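Local coordinates for metallo-beta-lactamase family protein (Thermus thermophilus, PDB 2ZO4) that binds two zinc ions in a metallo-beta-lactamase fold and is probably a hydrolase, its substrate not being established, at residues A3-L8 with A159-R164; L24-G29 with A54-C59; E208-D213 with T292-E297; Y298-G303 with Y312-R317. One frame throughout, in Å; residues are numbered along the deposited sequence.

In the fold
From the N terminus, interaction 1 joins the loop that leads into strand 8-14 to strand 161-167, closing a loop of 150 residues and bringing together the two mixed sheets of the metallo-beta-lactamase fold. Interaction 2 lies wholly within that span: it closes a short loop between strand 21-29 and the end of helix 43-55, and touches interaction 1 where Gly7 pairs with Gln28. Interactions 3 and 4 follow in series on the opposite side of the chain's centre. Interaction 3 joins residues 208-213 to helix 286-301, closing a loop of 78 mostly helical and loop residues; interaction 4 joins the end of that helix to strand 313-316, closing 8 residues that hold strand 305-308. Glu297 and Tyr314 link the two.

Interaction 1 of 4, residues A3-L8 with A159-R164; sequences ALLPGL and AGKRLR
Lys161 sends its side chain across to the turn at residues 5-8 and fastens it with one hydrogen bond, from NZ to Pro6 O at 2.6 Å. The donor lies nearly in line with the carbonyl, at a C=O...N angle of 165°. Lysine suits this place because its chain is long enough to span the gap between backbones and ends in a donor. The chain runs extended as far as CE, and the last torsion (chi4 63°) turns NZ onto the oxygen, while CE faces Leu5 and Leu8.

The close part of the contact is therefore the stem and tip of this one residue. Leu5 crosses it obliquely, with CD1 4.1 Å from Lys161 CE, and Leu8 CB lies 4.3 Å from the same CE; both leucines supply apolar surface to the CE methylene. Leu180 of strand 176-180 also touches Leu5 and Lys161. The other side is looser: Pro6 lends the bond its carbonyl but its ring is exposed, and the closest CA atoms, those of Gly7 and Ala159, are 8.0 Å apart.

What presents Pro6 O is a type II beta turn from Leu5 to Leu8, closed by Leu8 N to Leu5 O at 2.9 Å. Proline's fixed phi fits the second position, and glycine readily takes the positive phi of 76° at the third. Just before strand 8-14, Leu4 and Leu5 both face Leu8, a classic beta bulge, at the margin where the two sheets of the metallo-beta-lactamase alpha-beta/beta-alpha sandwich come together.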
loop_
_atom_site.group_PDB
_atom_site.type_symbol
_atom_site.label_atom_id
_atom_site.label_comp_id
_atom_site.label_asym_id
_atom_site.label_seq_id
_atom_site.Cartn_x
_atom_site.Cartn_y
_atom_site.Cartn_z
ATOM N N ALA A 3 -1.968 -12.191 20.709
ATOM C CA ALA A 3 -0.873 -12.993 20.089
ATOM C C ALA A 3 -1.381 -13.892 18.960
ATOM O O ALA A 3 -2.095 -14.870 19.199
ATOM C CB ALA A 3 -0.146 -13.808 21.144
ATOM N N LEU A 4 -1.006 -13.547 17.731
ATOM C CA LEU A 4 -1.392 -14.308 16.545
ATOM C C LEU A 4 -0.569 -15.590 16.451
ATOM O O LEU A 4 -1.073 -16.643 16.056
ATOM C CB LEU A 4 -1.224 -13.455 15.280
ATOM C CG LEU A 4 -1.931 -12.094 15.238
ATOM C CD1 LEU A 4 -1.556 -11.341 13.972
ATOM C CD2 LEU A 4 -3.448 -12.226 15.353
ATOM N N LEU A 5 0.708 -15.469 16.803
ATOM C CA LEU A 5 1.603 -16.594 17.045
ATOM C C LEU A 5 2.422 -16.159 18.255
ATOM O O LEU A 5 2.447 -14.967 18.566
ATOM C CB LEU A 5 2.539 -16.825 15.852
ATOM C CG LEU A 5 2.028 -17.201 14.457
ATOM C CD1 LEU A 5 3.196 -17.228 13.481
ATOM C CD2 LEU A 5 1.306 -18.548 14.455
ATOM N N PRO A 6 3.090 -17.104 18.950
ATOM C CA PRO A 6 3.975 -16.636 20.019
ATOM C C PRO A 6 5.003 -15.659 19.453
ATOM O O PRO A 6 5.685 -15.975 18.477
ATOM C CB PRO A 6 4.658 -17.921 20.508
ATOM C CG PRO A 6 3.722 -19.010 20.138
ATOM C CD PRO A 6 3.096 -18.576 18.838
ATOM N N GLY A 7 5.078 -14.469 20.041
ATOM C CA GLY A 7 5.987 -13.429 19.565
ATOM C C GLY A 7 5.548 -12.714 18.295
ATOM O O GLY A 7 6.372 -12.091 17.626
ATOM N N LEU A 8 4.262 -12.811 17.956
ATOM C CA LEU A 8 3.672 -12.042 16.854
ATOM C C LEU A 8 2.337 -11.445 17.293
ATOM O O LEU A 8 1.398 -12.180 17.608
ATOM C CB LEU A 8 3.500 -12.905 15.592
ATOM C CG LEU A 8 2.716 -12.325 14.399
ATOM C CD1 LEU A 8 3.492 -11.229 13.675
ATOM C CD2 LEU A 8 2.324 -13.414 13.413
ATOM N N ALA A 159 13.587 -11.739 14.672
ATOM C CA ALA A 159 12.997 -12.069 15.976
ATOM C C ALA A 159 12.645 -13.552 16.123
ATOM O O ALA A 159 11.575 -13.903 16.617
ATOM C CB ALA A 159 11.771 -11.184 16.248
ATOM N N GLY A 160 13.551 -14.419 15.675
ATOM C CA GLY A 160 13.352 -15.865 15.791
ATOM C C GLY A 160 12.498 -16.468 14.691
ATOM O O GLY A 160 12.370 -17.691 14.595
ATOM N N LYS A 161 11.912 -15.612 13.857
ATOM C CA LYS A 161 11.108 -16.068 12.727
ATOM C C LYS A 161 11.822 -15.868 11.389
ATOM O O LYS A 161 12.756 -15.069 11.281
ATOM C CB LYS A 161 9.729 -15.399 12.743
ATOM C CG LYS A 161 8.801 -15.989 13.805
ATOM C CD LYS A 161 7.627 -15.086 14.115
ATOM C CE LYS A 161 6.681 -15.737 15.125
ATOM N NZ LYS A 161 7.319 -15.975 16.453
ATOM N N ARG A 162 11.391 -16.626 10.384
ATOM C CA ARG A 162 11.950 -16.520 9.042
ATOM C C ARG A 162 10.881 -16.028 8.074
ATOM O O ARG A 162 9.857 -16.686 7.869
ATOM C CB ARG A 162 12.537 -17.856 8.589
ATOM C CG ARG A 162 13.453 -17.732 7.375
ATOM C CD ARG A 162 14.367 -18.944 7.229
ATOM N NE ARG A 162 14.964 -18.982 5.894
ATOM C CZ ARG A 162 16.223 -18.661 5.607
ATOM N NH1 ARG A 162 17.061 -18.290 6.564
ATOM N NH2 ARG A 162 16.648 -18.727 4.351
ATOM N N LEU A 163 11.136 -14.862 7.491
ATOM C CA LEU A 163 10.163 -14.162 6.660
ATOM C C LEU A 163 10.625 -14.112 5.211
ATOM O O LEU A 163 11.746 -13.693 4.930
ATOM C CB LEU A 163 9.967 -12.733 7.180
ATOM C CG LEU A 163 9.134 -12.500 8.444
ATOM C CD1 LEU A 163 9.807 -13.037 9.702
ATOM C CD2 LEU A 163 8.850 -11.021 8.596
ATOM N N ARG A 164 9.758 -14.531 4.295
ATOM C CA ARG A 164 10.051 -14.447 2.872
ATOM C C ARG A 164 9.476 -13.155 2.309
ATOM O O ARG A 164 8.283 -12.879 2.469
ATOM C CB ARG A 164 9.470 -15.653 2.124
ATOM C CG ARG A 164 9.814 -15.706 0.630
ATOM C CD ARG A 164 11.267 -16.117 0.386
ATOM N NE ARG A 164 11.518 -17.485 0.846
ATOM C CZ ARG A 164 12.713 -18.071 0.887
ATOM N NH1 ARG A 164 13.802 -17.421 0.493
ATOM N NH2 ARG A 164 12.816 -19.318 1.330
#

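Interaction 2 of 4, residues L24-G29 with A54-C59; sequences LYLLQG and AELGLC
Leu26 and Leu56 reach toward each other tip to tip, where a strand of the metallo-beta-lactamase sandwich is covered by the end of the helix packed on its outer face. The apolar contacts come first. Leu56 CD1 sits 3.8 Å from Leu26 CG and 4.0 Å from Leu26 CD1. Leu26 can meet it because its CG stands opposite the backbone N (chi1 -170°), which carries the branch out from the sheet toward the helix. Leu58 completes the group, its CD1 4.2 Å from Leu26 CD1, and Leu53 of helix 43-55 touches both Leu26 and Leu58. Branched leucines suit this place, since their methyls fill the angle between sheet and helix without polar atoms to satisfy.

Backbone geometry puts Leu56 and Leu58 side by side. Gly57 is the first residue beyond the helix, in a Schellman motif, with a positive phi of 86° that glycine adopts easily, and its N bonds to Ala54 O at 3.0 Å. The chain leaves the helical path there, and the leucines before and after Gly57 both point to the strand.

The polar link runs through a water. Gln28 is extended past CG and comes at Leu58 from the opposite direction, its NE2 in van der Waals contact with Leu58 CD2 at 3.9 Å. That same amide nitrogen gives a hydrogen bond to a water 3.0 Å away, and the water donates in turn to Leu56 O at 2.9 Å.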
loop_
_atom_site.group_PDB
_atom_site.type_symbol
_atom_site.label_atom_id
_atom_site.label_comp_id
_atom_site.label_asym_id
_atom_site.label_seq_id
_atom_site.Cartn_x
_atom_site.Cartn_y
_atom_site.Cartn_z
ATOM N N LEU A 24 -0.522 -2.806 12.360
ATOM C CA LEU A 24 0.911 -3.042 12.467
ATOM C C LEU A 24 1.130 -4.400 13.118
ATOM O O LEU A 24 0.238 -4.921 13.799
ATOM C CB LEU A 24 1.582 -1.953 13.305
ATOM C CG LEU A 24 1.202 -0.483 13.098
ATOM C CD1 LEU A 24 2.118 0.397 13.932
ATOM C CD2 LEU A 24 1.261 -0.082 11.627
ATOM N N TYR A 25 2.310 -4.973 12.906
ATOM C CA TYR A 25 2.631 -6.285 13.461
ATOM C C TYR A 25 3.975 -6.265 14.179
ATOM O O TYR A 25 5.003 -5.925 13.589
ATOM C CB TYR A 25 2.551 -7.368 12.369
ATOM C CG TYR A 25 1.153 -7.461 11.797
ATOM C CD1 TYR A 25 0.180 -8.243 12.417
ATOM C CD2 TYR A 25 0.786 -6.721 10.671
ATOM C CE1 TYR A 25 -1.117 -8.305 11.920
ATOM C CE2 TYR A 25 -0.512 -6.775 10.169
ATOM C CZ TYR A 25 -1.456 -7.572 10.804
ATOM O OH TYR A 25 -2.740 -7.634 10.315
ATOM N N LEU A 26 3.939 -6.609 15.464
ATOM C CA LEU A 26 5.115 -6.611 16.329
ATOM C C LEU A 26 5.663 -8.033 16.444
ATOM O O LEU A 26 4.927 -8.971 16.770
ATOM C CB LEU A 26 4.739 -6.063 17.718
ATOM C CG LEU A 26 5.757 -5.706 18.814
ATOM C CD1 LEU A 26 6.533 -6.905 19.352
ATOM C CD2 LEU A 26 6.715 -4.607 18.363
ATOM N N LEU A 27 6.951 -8.183 16.154
ATOM C CA LEU A 27 7.633 -9.465 16.299
ATOM C C LEU A 27 8.660 -9.362 17.413
ATOM O O LEU A 27 9.506 -8.475 17.397
ATOM C CB LEU A 27 8.306 -9.892 14.990
ATOM C CG LEU A 27 7.450 -10.441 13.843
ATOM C CD1 LEU A 27 6.660 -9.346 13.150
ATOM C CD2 LEU A 27 8.328 -11.157 12.833
ATOM N N GLN A 28 8.564 -10.258 18.389
ATOM C CA GLN A 28 9.528 -10.315 19.485
ATOM C C GLN A 28 10.030 -11.750 19.655
ATOM O O GLN A 28 9.249 -12.695 19.605
ATOM C CB GLN A 28 8.886 -9.807 20.783
ATOM C CG GLN A 28 9.835 -9.696 21.978
ATOM C CD GLN A 28 9.129 -9.232 23.244
ATOM O OE1 GLN A 28 7.937 -9.477 23.433
ATOM N NE2 GLN A 28 9.864 -8.557 24.115
ATOM N N GLY A 29 11.334 -11.903 19.847
ATOM C CA GLY A 29 11.939 -13.217 20.032
ATOM C C GLY A 29 13.431 -13.187 19.776
ATOM O O GLY A 29 13.932 -12.297 19.083
ATOM N N ALA A 54 3.981 -0.461 25.410
ATOM C CA ALA A 54 3.981 -0.483 26.879
ATOM C C ALA A 54 3.328 -1.742 27.450
ATOM O O ALA A 54 3.787 -2.276 28.459
ATOM C CB ALA A 54 3.293 0.757 27.431
ATOM N N GLU A 55 2.261 -2.206 26.799
ATOM C CA GLU A 55 1.537 -3.407 27.221
ATOM C C GLU A 55 2.422 -4.650 27.138
ATOM O O GLU A 55 2.266 -5.586 27.928
ATOM C CB GLU A 55 0.269 -3.604 26.380
ATOM C CG GLU A 55 -0.560 -4.821 26.806
ATOM C CD GLU A 55 -1.893 -4.931 26.098
ATOM O OE1 GLU A 55 -2.433 -6.061 26.047
ATOM O OE2 GLU A 55 -2.411 -3.902 25.603
ATOM N N LEU A 56 3.345 -4.641 26.178
ATOM C CA LEU A 56 4.311 -5.718 25.992
ATOM C C LEU A 56 5.589 -5.497 26.801
ATOM O O LEU A 56 6.470 -6.359 26.813
ATOM C CB LEU A 56 4.658 -5.862 24.507
ATOM C CG LEU A 56 3.534 -6.288 23.559
ATOM C CD1 LEU A 56 3.865 -5.897 22.120
ATOM C CD2 LEU A 56 3.253 -7.786 23.677
ATOM N N GLY A 57 5.684 -4.343 27.464
ATOM C CA GLY A 57 6.854 -3.987 28.268
ATOM C C GLY A 57 7.964 -3.339 27.462
ATOM O O GLY A 57 9.144 -3.477 27.793
ATOM N N LEU A 58 7.584 -2.616 26.411
ATOM C CA LEU A 58 8.543 -2.071 25.453
ATOM C C LEU A 58 8.404 -0.560 25.262
ATOM O O LEU A 58 7.335 0.022 25.494
ATOM C CB LEU A 58 8.407 -2.783 24.095
ATOM C CG LEU A 58 8.614 -4.304 24.040
ATOM C CD1 LEU A 58 8.058 -4.886 22.738
ATOM C CD2 LEU A 58 10.087 -4.686 24.230
ATOM N N CYS A 59 9.508 0.059 24.851
ATOM C CA CYS A 59 9.554 1.473 24.493
ATOM C C CYS A 59 9.785 1.567 22.992
ATOM O O CYS A 59 10.176 0.580 22.368
ATOM C CB CYS A 59 10.709 2.169 25.223
ATOM S SG CYS A 59 10.777 1.863 27.007
HETATM O O HOH W 1 9.179 -7.271 26.718
#

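Interaction 3 of 4, residues E208-D213 with T292-E297; sequences ENPLKD and TLAHLE
Leu211 lays its CD2 methyl over one face of the His295 imidazole, a CH-pi contact with CD2 3.8 Å from the ring centroid and 18° off the normal. CD2 sits toward the rim, nearest His295 CD2 at 3.6 Å, and the two side chains cross at about a right angle. Beside them Pro210 CG packs on Ala294 CB at 4.0 Å; the small alanine lets the backbones approach, the CA atoms of Leu211 and Ala294 being 6.0 Å apart.

A water joins the polar atoms. It donates to Asn209 OD1 and to Ala294 O (2.7 Å), and accepts from Leu211 N. Asn209 is the N-cap of helix 210-222, and through this water its side chain reaches a first-turn NH; proline, which has no NH to offer, suits the first turn beside it. The joint thus sets the start of one helix of the metallo-beta-lactamase domain against the middle of helix 286-301 in the C-terminal region.

Further out, the His295 ring is held by its own helix, ND1 bonding to Glu291 O, while His295 NE2 is hydrogen-bonded to His251 ND1, of helix 240-261. Pro210 lies about 8 Å, side chain to side chain, from the zinc ligand His171.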
loop_
_atom_site.group_PDB
_atom_site.type_symbol
_atom_site.label_atom_id
_atom_site.label_comp_id
_atom_site.label_asym_id
_atom_site.label_seq_id
_atom_site.Cartn_x
_atom_site.Cartn_y
_atom_site.Cartn_z
ATOM N N GLU A 208 4.100 1.740 -15.212
ATOM C CA GLU A 208 3.230 2.025 -16.362
ATOM C C GLU A 208 1.783 1.515 -16.255
ATOM O O GLU A 208 0.834 2.245 -16.549
ATOM C CB GLU A 208 3.875 1.515 -17.657
ATOM N N ASN A 209 1.617 0.265 -15.837
ATOM C CA ASN A 209 0.293 -0.356 -15.789
ATOM C C ASN A 209 0.034 -0.968 -14.406
ATOM O O ASN A 209 0.086 -2.196 -14.251
ATOM C CB ASN A 209 0.174 -1.407 -16.909
ATOM C CG ASN A 209 -1.269 -1.751 -17.261
ATOM O OD1 ASN A 209 -2.205 -1.412 -16.538
ATOM N ND2 ASN A 209 -1.448 -2.456 -18.374
ATOM N N PRO A 210 -0.240 -0.112 -13.394
ATOM C CA PRO A 210 -0.388 -0.584 -12.007
ATOM C C PRO A 210 -1.446 -1.664 -11.788
ATOM O O PRO A 210 -1.230 -2.551 -10.961
ATOM C CB PRO A 210 -0.756 0.694 -11.229
ATOM C CG PRO A 210 -1.222 1.657 -12.260
ATOM C CD PRO A 210 -0.415 1.350 -13.477
ATOM N N LEU A 211 -2.569 -1.595 -12.508
ATOM C CA LEU A 211 -3.633 -2.605 -12.369
ATOM C C LEU A 211 -3.183 -3.987 -12.851
ATOM O O LEU A 211 -3.531 -5.002 -12.248
ATOM C CB LEU A 211 -4.923 -2.182 -13.089
ATOM C CG LEU A 211 -6.125 -3.136 -12.963
ATOM C CD1 LEU A 211 -6.499 -3.376 -11.498
ATOM C CD2 LEU A 211 -7.334 -2.642 -13.739
ATOM N N LYS A 212 -2.411 -4.013 -13.934
ATOM C CA LYS A 212 -1.841 -5.259 -14.455
ATOM C C LYS A 212 -0.897 -5.903 -13.436
ATOM O O LYS A 212 -0.938 -7.113 -13.236
ATOM C CB LYS A 212 -1.118 -5.017 -15.787
ATOM C CG LYS A 212 -0.675 -6.302 -16.505
ATOM C CD LYS A 212 -0.257 -6.025 -17.945
ATOM C CE LYS A 212 0.243 -7.301 -18.617
ATOM N NZ LYS A 212 0.576 -7.074 -20.056
ATOM N N ASP A 213 -0.055 -5.087 -12.801
ATOM C CA ASP A 213 0.783 -5.527 -11.678
ATOM C C ASP A 213 -0.057 -6.089 -10.534
ATOM O O ASP A 213 0.276 -7.125 -9.966
ATOM C CB ASP A 213 1.602 -4.358 -11.119
ATOM C CG ASP A 213 2.781 -3.982 -11.991
ATOM O OD1 ASP A 213 3.324 -4.850 -12.713
ATOM O OD2 ASP A 213 3.179 -2.801 -11.931
ATOM N N THR A 292 -9.492 5.181 -10.783
ATOM C CA THR A 292 -10.199 5.306 -12.059
ATOM C C THR A 292 -9.213 5.455 -13.221
ATOM O O THR A 292 -9.394 4.842 -14.273
ATOM C CB THR A 292 -11.199 6.483 -12.037
ATOM O OG1 THR A 292 -12.082 6.331 -10.917
ATOM C CG2 THR A 292 -12.021 6.531 -13.320
ATOM N N LEU A 293 -8.171 6.254 -13.009
ATOM C CA LEU A 293 -7.120 6.448 -14.001
ATOM C C LEU A 293 -6.363 5.151 -14.298
ATOM O O LEU A 293 -6.073 4.852 -15.457
ATOM C CB LEU A 293 -6.157 7.556 -13.555
ATOM C CG LEU A 293 -5.017 7.961 -14.500
ATOM C CD1 LEU A 293 -5.517 8.226 -15.919
ATOM C CD2 LEU A 293 -4.306 9.181 -13.949
ATOM N N ALA A 294 -6.055 4.391 -13.247
ATOM C CA ALA A 294 -5.409 3.081 -13.370
ATOM C C ALA A 294 -6.219 2.101 -14.221
ATOM O O ALA A 294 -5.656 1.341 -15.014
ATOM C CB ALA A 294 -5.160 2.485 -11.990
ATOM N N HIS A 295 -7.535 2.108 -14.032
ATOM C CA HIS A 295 -8.422 1.232 -14.787
ATOM C C HIS A 295 -8.549 1.668 -16.246
ATOM O O HIS A 295 -8.581 0.828 -17.145
ATOM C CB HIS A 295 -9.792 1.143 -14.117
ATOM C CG HIS A 295 -9.810 0.258 -12.909
ATOM N ND1 HIS A 295 -9.194 0.604 -11.724
ATOM C CD2 HIS A 295 -10.356 -0.964 -12.707
ATOM C CE1 HIS A 295 -9.368 -0.364 -10.842
ATOM N NE2 HIS A 295 -10.066 -1.328 -11.414
ATOM N N LEU A 296 -8.615 2.981 -16.468
ATOM C CA LEU A 296 -8.646 3.537 -17.819
ATOM C C LEU A 296 -7.383 3.205 -18.622
ATOM O O LEU A 296 -7.465 2.879 -19.807
ATOM C CB LEU A 296 -8.852 5.052 -17.771
ATOM C CG LEU A 296 -10.265 5.546 -17.438
ATOM C CD1 LEU A 296 -10.215 6.979 -16.931
ATOM C CD2 LEU A 296 -11.190 5.417 -18.655
ATOM N N GLU A 297 -6.224 3.290 -17.978
ATOM C CA GLU A 297 -4.954 3.026 -18.658
ATOM C C GLU A 297 -4.734 1.536 -18.918
ATOM O O GLU A 297 -4.053 1.156 -19.875
ATOM C CB GLU A 297 -3.781 3.660 -17.902
ATOM C CG GLU A 297 -3.691 5.183 -18.096
ATOM C CD GLU A 297 -3.521 5.588 -19.563
ATOM O OE1 GLU A 297 -2.399 5.465 -20.089
ATOM O OE2 GLU A 297 -4.504 6.035 -20.188
HETATM O O HOH W 2 -3.192 0.222 -14.842
#

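Interaction 4 of 4, residues Y298-G303 with Y312-R317; sequences YLREEG and YRYFRR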
loop_
_atom_site.group_PDB
_atom_site.type_symbol
_atom_site.label_atom_id
_atom_site.label_comp_id
_atom_site.label_asym_id
_atom_site.label_seq_id
_atom_site.Cartn_x
_atom_site.Cartn_y
_atom_site.Cartn_z
ATOM N N TYR A 298 -5.329 0.700 -18.070
ATOM C CA TYR A 298 -5.371 -0.739 -18.293
ATOM C C TYR A 298 -6.201 -1.057 -19.542
ATOM O O TYR A 298 -5.787 -1.856 -20.388
ATOM C CB TYR A 298 -5.961 -1.438 -17.064
ATOM C CG TYR A 298 -6.000 -2.947 -17.152
ATOM C CD1 TYR A 298 -4.935 -3.717 -16.691
ATOM C CD2 TYR A 298 -7.112 -3.606 -17.680
ATOM C CE1 TYR A 298 -4.967 -5.097 -16.765
ATOM C CE2 TYR A 298 -7.155 -4.994 -17.757
ATOM C CZ TYR A 298 -6.083 -5.729 -17.297
ATOM O OH TYR A 298 -6.122 -7.099 -17.362
ATOM N N LEU A 299 -7.365 -0.419 -19.645
ATOM C CA LEU A 299 -8.262 -0.604 -20.785
ATOM C C LEU A 299 -7.666 -0.065 -22.082
ATOM O O LEU A 299 -7.862 -0.653 -23.149
ATOM C CB LEU A 299 -9.621 0.052 -20.522
ATOM C CG LEU A 299 -10.525 -0.600 -19.466
ATOM C CD1 LEU A 299 -11.754 0.252 -19.213
ATOM C CD2 LEU A 299 -10.925 -2.016 -19.861
ATOM N N ARG A 300 -6.940 1.049 -21.981
ATOM C CA ARG A 300 -6.315 1.678 -23.140
ATOM C C ARG A 300 -5.190 0.818 -23.690
ATOM O O ARG A 300 -5.041 0.690 -24.906
ATOM C CB ARG A 300 -5.810 3.088 -22.802
ATOM C CG ARG A 300 -5.542 3.952 -24.036
ATOM C CD ARG A 300 -5.296 5.416 -23.691
ATOM N NE ARG A 300 -4.044 5.637 -22.965
ATOM C CZ ARG A 300 -2.836 5.673 -23.526
ATOM N NH1 ARG A 300 -2.686 5.487 -24.837
ATOM N NH2 ARG A 300 -1.767 5.883 -22.772
ATOM N N GLU A 301 -4.415 0.216 -22.791
ATOM C CA GLU A 301 -3.325 -0.680 -23.177
ATOM C C GLU A 301 -3.860 -1.902 -23.921
ATOM O O GLU A 301 -3.237 -2.381 -24.867
ATOM C CB GLU A 301 -2.494 -1.094 -21.955
ATOM C CG GLU A 301 -1.141 -1.737 -22.287
ATOM C CD GLU A 301 -1.235 -3.234 -22.564
ATOM O OE1 GLU A 301 -2.211 -3.877 -22.119
ATOM O OE2 GLU A 301 -0.321 -3.778 -23.220
ATOM N N GLU A 302 -5.021 -2.393 -23.496
ATOM C CA GLU A 302 -5.698 -3.496 -24.181
ATOM C C GLU A 302 -6.347 -3.063 -25.499
ATOM O O GLU A 302 -6.759 -3.907 -26.296
ATOM C CB GLU A 302 -6.751 -4.128 -23.271
ATOM C CG GLU A 302 -6.170 -4.911 -22.107
ATOM C CD GLU A 302 -7.219 -5.681 -21.326
ATOM O OE1 GLU A 302 -8.418 -5.338 -21.413
ATOM O OE2 GLU A 302 -6.839 -6.632 -20.616
ATOM N N GLY A 303 -6.444 -1.753 -25.720
ATOM C CA GLY A 303 -7.053 -1.219 -26.939
ATOM C C GLY A 303 -8.557 -1.017 -26.852
ATOM O O GLY A 303 -9.171 -0.514 -27.792
ATOM N N TYR A 312 -7.360 15.170 -21.537
ATOM C CA TYR A 312 -7.725 13.801 -21.878
ATOM C C TYR A 312 -9.207 13.510 -21.664
ATOM O O TYR A 312 -9.746 13.721 -20.576
ATOM C CB TYR A 312 -6.875 12.791 -21.096
ATOM C CG TYR A 312 -5.380 12.924 -21.305
ATOM C CD1 TYR A 312 -4.551 13.308 -20.257
ATOM C CD2 TYR A 312 -4.796 12.665 -22.549
ATOM C CE1 TYR A 312 -3.180 13.428 -20.431
ATOM C CE2 TYR A 312 -3.422 12.787 -22.735
ATOM C CZ TYR A 312 -2.624 13.168 -21.668
ATOM O OH TYR A 312 -1.270 13.294 -21.825
ATOM N N ARG A 313 -9.851 13.037 -22.724
ATOM C CA ARG A 313 -11.215 12.534 -22.667
ATOM C C ARG A 313 -11.174 11.126 -23.247
ATOM O O ARG A 313 -10.720 10.929 -24.375
ATOM C CB ARG A 313 -12.181 13.434 -23.462
ATOM C CG ARG A 313 -12.251 14.883 -22.970
ATOM C CD ARG A 313 -13.459 15.647 -23.547
ATOM N NE ARG A 313 -14.738 15.165 -23.013
ATOM C CZ ARG A 313 -15.324 15.623 -21.908
ATOM N NH1 ARG A 313 -14.759 16.587 -21.190
ATOM N NH2 ARG A 313 -16.482 15.106 -21.511
ATOM N N TYR A 314 -11.609 10.151 -22.456
ATOM C CA TYR A 314 -11.582 8.746 -22.860
ATOM C C TYR A 314 -12.899 8.326 -23.512
ATOM O O TYR A 314 -13.964 8.827 -23.155
ATOM C CB TYR A 314 -11.276 7.845 -21.655
ATOM C CG TYR A 314 -9.848 7.923 -21.147
ATOM C CD1 TYR A 314 -8.939 6.901 -21.423
ATOM C CD2 TYR A 314 -9.409 9.011 -20.386
ATOM C CE1 TYR A 314 -7.626 6.957 -20.960
ATOM C CE2 TYR A 314 -8.093 9.084 -19.921
ATOM C CZ TYR A 314 -7.209 8.048 -20.210
ATOM O OH TYR A 314 -5.911 8.100 -19.754
ATOM N N PHE A 315 -12.819 7.407 -24.470
ATOM C CA PHE A 315 -14.009 6.880 -25.140
ATOM C C PHE A 315 -13.902 5.372 -25.342
ATOM O O PHE A 315 -12.802 4.828 -25.446
ATOM C CB PHE A 315 -14.237 7.582 -26.485
ATOM C CG PHE A 315 -13.037 7.560 -27.391
ATOM C CD1 PHE A 315 -12.142 8.626 -27.405
ATOM C CD2 PHE A 315 -12.796 6.474 -28.226
ATOM C CE1 PHE A 315 -11.021 8.605 -28.240
ATOM C CE2 PHE A 315 -11.680 6.445 -29.062
ATOM C CZ PHE A 315 -10.792 7.510 -29.066
ATOM N N ARG A 316 -15.050 4.708 -25.395
ATOM C CA ARG A 316 -15.110 3.276 -25.649
ATOM C C ARG A 316 -15.151 3.038 -27.154
ATOM O O ARG A 316 -15.984 3.619 -27.855
ATOM C CB ARG A 316 -16.364 2.680 -25.003
ATOM C CG ARG A 316 -16.327 1.171 -24.825
ATOM C CD ARG A 316 -17.727 0.544 -24.790
ATOM N NE ARG A 316 -18.688 1.302 -23.984
ATOM C CZ ARG A 316 -19.876 1.719 -24.417
ATOM N NH1 ARG A 316 -20.279 1.446 -25.651
ATOM N NH2 ARG A 316 -20.676 2.400 -23.605
ATOM N N ARG A 317 -14.250 2.191 -27.646
ATOM C CA ARG A 317 -14.245 1.799 -29.056
ATOM C C ARG A 317 -15.410 0.852 -29.334
ATOM O O ARG A 317 -15.703 -0.023 -28.510
ATOM C CB ARG A 317 -12.937 1.102 -29.426
ATOM C CG ARG A 317 -11.689 1.935 -29.232
ATOM C CD ARG A 317 -10.530 1.357 -30.024
ATOM N NE ARG A 317 -9.246 1.912 -29.598
ATOM C CZ ARG A 317 -8.768 3.094 -29.977
ATOM N NH1 ARG A 317 -9.462 3.875 -30.800
ATOM N NH2 ARG A 317 -7.585 3.496 -29.534
HETATM O O HOH W 3 -5.991 2.307 -27.403
#
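Arg300 and Tyr314 cross at about a right angle, the aliphatic part of the arginine passing the tyrosine ring: Arg300 CD lies 3.9 Å from Tyr314 CE1. The guanidinium and ring planes are 56° apart, so the two groups do not stack, and CE1 comes at the guanidinium's edge, near its plane. A bend at chi3 (68°) turns the arginine's end aside, which leaves CD as the part that meets the ring. Both polar ends find the same partner, Glu297, one turn back on the helix: Arg300 NH2 makes a salt bridge to its OE1, and Tyr314 OH a hydrogen bond to its OE2. Long, amphipathic residues suit this position, offering carbon to each other and polar tips to the glutamate.

Arg317 approaches the helix end differently. Extended from CG to NE, it brings its guanidinium edge-on to Gly303 O, which lies in its plane; the NE bond of 3.0 Å is weak, bent to 131° at the hydrogen. A water in the same plane accepts from Arg317 NH2 at 2.9 Å and donates to Arg300 O. Gly303, the first residue to leave the helical path, forms a Schellman motif, its N bonded to Arg300 O, at a positive phi well suited to glycine.

Helix 286-301 thus ends against strand 313-316, whose partner in a two-stranded antiparallel sheet, strand 305-308, supplies Val305 to touch both Arg300 and Tyr314, while helix 240-261 packs on Leu299.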